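PDB 3JS6: ParM protein from Staphylococcus aureus, which probably polymerises as a plasmid-encoded, actin-like protein into dynamic filaments that segregate plasmid DNA copies to daughter cells. Local coordinates for residues D292-T297 with S313-K318; P108-N113 with G147-I152. All blocks are in the same frame, centred on the assembly; numbering follows the deposited sequence.

Contact 1 (D292-T297 with S313-K318); sequences DRIIVT and SDVFEK
Ile294 and Phe316 pair in register across the two strands of a beta-alpha-beta crossover, strand 293-297, helix 301-311 and strand 316-317, in the C-terminal half of this actin-like fold. Three backbone hydrogen bonds join the parallel strands: Ile294 N to Val315 O, Glu317 N to Ile294 O at 2.9 Å, and Val296 N to Glu317 O, the straightest at 172°. On the face that carries Ile294 and Phe316, these two side chains lie side by side and point the same way. Ile294 CG2 touches ring atom CD2 of Phe316 at 3.7 Å, and Val296 CG2 approaches the same CD2 equally closely, so methyls of two branched residues meet the same ring atom, both obliquely. Val315 CG2 extends the apolar patch, 4.0 Å from Ile294 CD1. A salt bridge forms on the side of Glu317, which shares the other face with Ile295. Arg293 folds back at chi2 (71°) and chi3, while Glu317 reaches out fully extended, CG anti to its backbone N; NH1 of Arg293 meets OE2 of Glu317 at 2.7 Å. The oxygen lies near the guanidinium plane, but the donor stands above the carboxylate plane. Arg293 NE also bonds Asp292 O, which probably helps to hold the bend. Helix 301-311 covers the Phe316 face through Leu308, helix 162-169 packs on Ile295, and strand 185-191 flanks strand 293-297 on the side away from strand 316-317, which ends the five-stranded sheet.

Contact 2 (P108-N113 with G147-I152); sequences PEEVVN and GIAKTI
The ammonium of Lys150 is gripped by backbone carbonyls of the turn that leads into strand 111-120. Its NZ bonds Glu109 O at 2.8 Å, and Val107 O, one residue before Pro108, takes a further hydrogen bond. Pro108 O is also close to Lys150 NZ, at 2.9 Å, but at an angle too poor for a bond; its partial negative charge probably still favours the ammonium. The donor stands well above the Glu109 carbonyl plane, 62° out of it. Lys150 reaches this place by bending at chi2 (-60°) and then running straight to NZ, with CD passing 3.5 Å from Glu109 O. The aliphatic part of the lysine crosses Val112, whose CG2 lies 4.0 Å from Lys150 CD, and a buried side chain thus combines an apolar shaft with a charged end satisfied by main-chain oxygens. Beyond the turn the backbones pair as parallel strands. Thr151 N bonds Glu110 O, and Val112 N bonds Thr151 O at 2.7 Å, both nearly straight. Val111 and Thr151 share one face, where Val111 CG2 comes within 4.2 Å of Thr151 CB; on the other, Val112 CB meets Ile152 CG1 at 4.3 Å. The pair belongs to the large mixed sheet of the N-terminal domain. Strand 148-161 runs between strand 111-120 and the antiparallel strand 141-145, whose Ile143 and Ile145 touch Ile152 and Lys150, while strand 4-11 lies beyond strand 111-120.

In the fold
Both contacts are parallel strand pairs, but they belong to different sheets on opposite sides of the chain's centre, with nearest atoms about 27 Å apart. Contact 1 joins an inner strand to the last strand of the C-terminal sheet through a short helical crossover; contact 2 joins two inner strands of the N-terminal sheet separated by a longer excursion of helix and strand. Each is partly buried, with exposed residues taking part only in contact 2. The charged groups that carry the contacts are paired differently: in contact 1 an acidic and a basic side chain pair with each other, whereas in contact 2 a buried lysine relies on carbonyl oxygens. An aromatic ring contributes only to contact 1.

Contact 1 (D292-T297 with S313-K318)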
loop_
_atom_site.group_PDB
_atom_site.type_symbol
_atom_site.label_atom_id
_atom_site.label_comp_id
_atom_site.label_asym_id
_atom_site.label_seq_id
_atom_site.Cartn_x
_atom_site.Cartn_y
_atom_site.Cartn_z
ATOM N N ASP A 292 -8.942 -21.289 -7.853
ATOM C CA ASP A 292 -9.804 -21.326 -6.671
ATOM C C ASP A 292 -10.390 -19.972 -6.312
ATOM O O ASP A 292 -11.486 -19.893 -5.772
ATOM C CB ASP A 292 -9.036 -21.902 -5.485
ATOM C CG ASP A 292 -8.513 -23.296 -5.771
ATOM O OD1 ASP A 292 -9.296 -24.104 -6.313
ATOM O OD2 ASP A 292 -7.334 -23.587 -5.463
ATOM N N ARG A 293 -9.658 -18.904 -6.602
ATOM C CA ARG A 293 -10.157 -17.557 -6.304
ATOM C C ARG A 293 -9.283 -16.519 -6.992
ATOM O O ARG A 293 -8.086 -16.714 -7.191
ATOM C CB ARG A 293 -10.124 -17.290 -4.788
ATOM C CG ARG A 293 -11.143 -16.260 -4.246
ATOM C CD ARG A 293 -12.589 -16.823 -4.288
ATOM N NE ARG A 293 -12.702 -18.111 -3.593
ATOM C CZ ARG A 293 -12.774 -18.261 -2.269
ATOM N NH1 ARG A 293 -12.764 -17.204 -1.464
ATOM N NH2 ARG A 293 -12.820 -19.480 -1.743
ATOM N N ILE A 294 -9.896 -15.419 -7.363
ATOM C CA ILE A 294 -9.186 -14.311 -7.955
ATOM C C ILE A 294 -9.609 -13.163 -7.067
ATOM O O ILE A 294 -10.804 -12.827 -6.984
ATOM C CB ILE A 294 -9.650 -14.047 -9.412
ATOM C CG1 ILE A 294 -9.242 -15.217 -10.315
ATOM C CG2 ILE A 294 -9.078 -12.747 -9.886
ATOM C CD1 ILE A 294 -9.896 -15.180 -11.712
ATOM N N ILE A 295 -8.648 -12.578 -6.368
ATOM C CA ILE A 295 -8.925 -11.464 -5.479
ATOM C C ILE A 295 -8.782 -10.221 -6.344
ATOM O O ILE A 295 -7.761 -10.032 -7.027
ATOM C CB ILE A 295 -7.896 -11.435 -4.308
ATOM C CG1 ILE A 295 -8.176 -12.577 -3.321
ATOM C CG2 ILE A 295 -8.014 -10.168 -3.525
ATOM C CD1 ILE A 295 -7.592 -13.870 -3.665
ATOM N N VAL A 296 -9.815 -9.390 -6.341
ATOM C CA VAL A 296 -9.820 -8.172 -7.147
ATOM C C VAL A 296 -9.442 -7.066 -6.208
ATOM O O VAL A 296 -10.140 -6.836 -5.229
ATOM C CB VAL A 296 -11.224 -7.925 -7.711
ATOM C CG1 VAL A 296 -11.228 -6.723 -8.645
ATOM C CG2 VAL A 296 -11.688 -9.190 -8.429
ATOM N N THR A 297 -8.339 -6.378 -6.491
ATOM C CA THR A 297 -7.878 -5.308 -5.604
ATOM C C THR A 297 -7.426 -4.068 -6.411
ATOM O O THR A 297 -7.579 -4.030 -7.633
ATOM C CB THR A 297 -6.729 -5.851 -4.700
ATOM O OG1 THR A 297 -6.486 -4.945 -3.628
ATOM C CG2 THR A 297 -5.443 -6.054 -5.500
ATOM N N SER A 313 -18.965 -16.790 -12.468
ATOM C CA SER A 313 -19.533 -17.029 -11.158
ATOM C C SER A 313 -18.616 -17.807 -10.222
ATOM O O SER A 313 -17.800 -18.628 -10.649
ATOM C CB SER A 313 -20.849 -17.787 -11.320
ATOM O OG SER A 313 -20.636 -18.963 -12.083
ATOM N N ASP A 314 -18.765 -17.520 -8.936
ATOM C CA ASP A 314 -18.026 -18.191 -7.879
ATOM C C ASP A 314 -16.509 -18.182 -7.962
ATOM O O ASP A 314 -15.878 -19.183 -7.629
ATOM C CB ASP A 314 -18.493 -19.640 -7.774
ATOM C CG ASP A 314 -20.002 -19.759 -7.732
ATOM O OD1 ASP A 314 -20.643 -18.991 -6.976
ATOM O OD2 ASP A 314 -20.547 -20.625 -8.452
ATOM N N VAL A 315 -15.903 -17.086 -8.397
ATOM C CA VAL A 315 -14.441 -17.080 -8.445
ATOM C C VAL A 315 -13.816 -15.763 -8.023
ATOM O O VAL A 315 -12.724 -15.743 -7.449
ATOM C CB VAL A 315 -13.901 -17.466 -9.840
ATOM C CG1 VAL A 315 -14.230 -16.379 -10.856
ATOM C CG2 VAL A 315 -12.396 -17.659 -9.757
ATOM N N PHE A 316 -14.498 -14.656 -8.287
ATOM C CA PHE A 316 -13.942 -13.384 -7.913
ATOM C C PHE A 316 -14.328 -13.023 -6.490
ATOM O O PHE A 316 -15.461 -13.278 -6.044
ATOM C CB PHE A 316 -14.423 -12.279 -8.857
ATOM C CG PHE A 316 -13.938 -12.429 -10.274
ATOM C CD1 PHE A 316 -14.788 -12.914 -11.265
ATOM C CD2 PHE A 316 -12.639 -12.036 -10.628
ATOM C CE1 PHE A 316 -14.362 -12.999 -12.595
ATOM C CE2 PHE A 316 -12.206 -12.116 -11.953
ATOM C CZ PHE A 316 -13.076 -12.599 -12.944
ATOM N N GLU A 317 -13.394 -12.404 -5.782
ATOM C CA GLU A 317 -13.673 -11.980 -4.423
ATOM C C GLU A 317 -13.085 -10.593 -4.200
ATOM O O GLU A 317 -12.075 -10.236 -4.801
ATOM C CB GLU A 317 -13.061 -12.973 -3.430
ATOM C CG GLU A 317 -13.236 -12.535 -1.959
ATOM C CD GLU A 317 -12.651 -13.525 -0.980
ATOM O OE1 GLU A 317 -12.746 -13.272 0.239
ATOM O OE2 GLU A 317 -12.092 -14.550 -1.427
ATOM N N LYS A 318 -13.702 -9.797 -3.337
ATOM C CA LYS A 318 -13.176 -8.470 -3.048
ATOM C C LYS A 318 -13.243 -8.260 -1.549
ATOM O O LYS A 318 -14.177 -8.747 -0.899
ATOM C CB LYS A 318 -14.028 -7.378 -3.718
ATOM C CG LYS A 318 -13.476 -5.953 -3.522
ATOM C CD LYS A 318 -14.494 -4.877 -3.939
ATOM C CE LYS A 318 -13.885 -3.466 -3.900
ATOM N NZ LYS A 318 -13.476 -2.977 -2.532
#

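Contact 2 (P108-N113 with G147-I152)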
loop_
_atom_site.group_PDB
_atom_site.type_symbol
_atom_site.label_atom_id
_atom_site.label_comp_id
_atom_site.label_asym_id
_atom_site.label_seq_id
_atom_site.Cartn_x
_atom_site.Cartn_y
_atom_site.Cartn_z
ATOM N N PRO A 108 0.585 5.513 23.508
ATOM C CA PRO A 108 0.711 6.466 24.618
ATOM C C PRO A 108 2.060 6.538 25.329
ATOM O O PRO A 108 2.531 7.620 25.630
ATOM C CB PRO A 108 -0.411 6.038 25.578
ATOM C CG PRO A 108 -1.348 5.221 24.717
ATOM C CD PRO A 108 -0.388 4.457 23.843
ATOM N N GLU A 109 2.656 5.384 25.627
ATOM C CA GLU A 109 3.948 5.336 26.320
ATOM C C GLU A 109 5.075 5.945 25.520
ATOM O O GLU A 109 5.024 5.994 24.286
ATOM C CB GLU A 109 4.379 3.895 26.641
ATOM C CG GLU A 109 3.307 2.994 27.148
ATOM C CD GLU A 109 2.663 2.193 26.043
ATOM O OE1 GLU A 109 3.217 1.146 25.650
ATOM O OE2 GLU A 109 1.599 2.612 25.567
ATOM N N GLU A 110 6.106 6.371 26.246
ATOM C CA GLU A 110 7.310 6.972 25.676
ATOM C C GLU A 110 8.153 5.993 24.869
ATOM O O GLU A 110 8.624 6.308 23.768
ATOM C CB GLU A 110 8.204 7.525 26.779
ATOM C CG GLU A 110 7.899 8.920 27.213
ATOM C CD GLU A 110 9.157 9.752 27.300
ATOM O OE1 GLU A 110 9.744 10.042 26.232
ATOM O OE2 GLU A 110 9.566 10.102 28.428
ATOM N N VAL A 111 8.385 4.821 25.437
ATOM C CA VAL A 111 9.188 3.818 24.756
ATOM C C VAL A 111 8.279 2.870 24.000
ATOM O O VAL A 111 7.474 2.158 24.594
ATOM C CB VAL A 111 10.050 3.028 25.748
ATOM C CG1 VAL A 111 10.857 1.953 24.995
ATOM C CG2 VAL A 111 11.006 3.984 26.460
ATOM N N VAL A 112 8.428 2.861 22.682
ATOM C CA VAL A 112 7.590 2.056 21.793
ATOM C C VAL A 112 8.346 0.908 21.176
ATOM O O VAL A 112 9.142 1.124 20.254
ATOM C CB VAL A 112 7.029 2.951 20.630
ATOM C CG1 VAL A 112 6.044 2.157 19.771
ATOM C CG2 VAL A 112 6.341 4.161 21.214
ATOM N N ASN A 113 8.124 -0.311 21.667
ATOM C CA ASN A 113 8.803 -1.471 21.108
ATOM C C ASN A 113 7.874 -2.074 20.055
ATOM O O ASN A 113 6.680 -2.255 20.297
ATOM C CB ASN A 113 9.085 -2.497 22.206
ATOM C CG ASN A 113 9.923 -1.922 23.334
ATOM O OD1 ASN A 113 9.508 -1.918 24.487
ATOM N ND2 ASN A 113 11.106 -1.428 23.000
ATOM N N GLY A 147 6.247 17.684 18.497
ATOM C CA GLY A 147 6.816 17.941 19.813
ATOM C C GLY A 147 6.826 16.799 20.830
ATOM O O GLY A 147 7.399 16.945 21.895
ATOM N N ILE A 148 6.210 15.665 20.521
ATOM C CA ILE A 148 6.169 14.547 21.463
ATOM C C ILE A 148 7.230 13.490 21.129
ATOM O O ILE A 148 7.164 12.846 20.091
ATOM C CB ILE A 148 4.773 13.868 21.455
ATOM C CG1 ILE A 148 3.672 14.896 21.749
ATOM C CG2 ILE A 148 4.739 12.734 22.460
ATOM C CD1 ILE A 148 3.773 15.547 23.132
ATOM N N ALA A 149 8.196 13.303 22.027
ATOM C CA ALA A 149 9.283 12.346 21.826
ATOM C C ALA A 149 8.880 10.891 22.031
ATOM O O ALA A 149 8.286 10.538 23.048
ATOM C CB ALA A 149 10.466 12.682 22.771
ATOM N N LYS A 150 9.189 10.055 21.048
ATOM C CA LYS A 150 8.917 8.620 21.145
ATOM C C LYS A 150 10.232 7.942 20.865
ATOM O O LYS A 150 10.922 8.302 19.900
ATOM C CB LYS A 150 7.905 8.147 20.091
ATOM C CG LYS A 150 6.474 8.625 20.309
ATOM C CD LYS A 150 5.917 8.160 21.636
ATOM C CE LYS A 150 4.495 8.663 21.818
ATOM N NZ LYS A 150 3.912 8.271 23.130
ATOM N N THR A 151 10.582 6.982 21.714
ATOM C CA THR A 151 11.784 6.191 21.547
ATOM C C THR A 151 11.268 4.927 20.891
ATOM O O THR A 151 10.439 4.225 21.473
ATOM C CB THR A 151 12.405 5.806 22.907
ATOM O OG1 THR A 151 12.882 6.983 23.562
ATOM C CG2 THR A 151 13.548 4.828 22.714
ATOM N N ILE A 152 11.757 4.619 19.695
ATOM C CA ILE A 152 11.269 3.447 18.982
ATOM C C ILE A 152 12.305 2.355 18.807
ATOM O O ILE A 152 13.331 2.562 18.147
ATOM C CB ILE A 152 10.749 3.846 17.583
ATOM C CG1 ILE A 152 9.562 4.802 17.746
ATOM C CG2 ILE A 152 10.355 2.600 16.781
ATOM C CD1 ILE A 152 9.637 6.024 16.878
#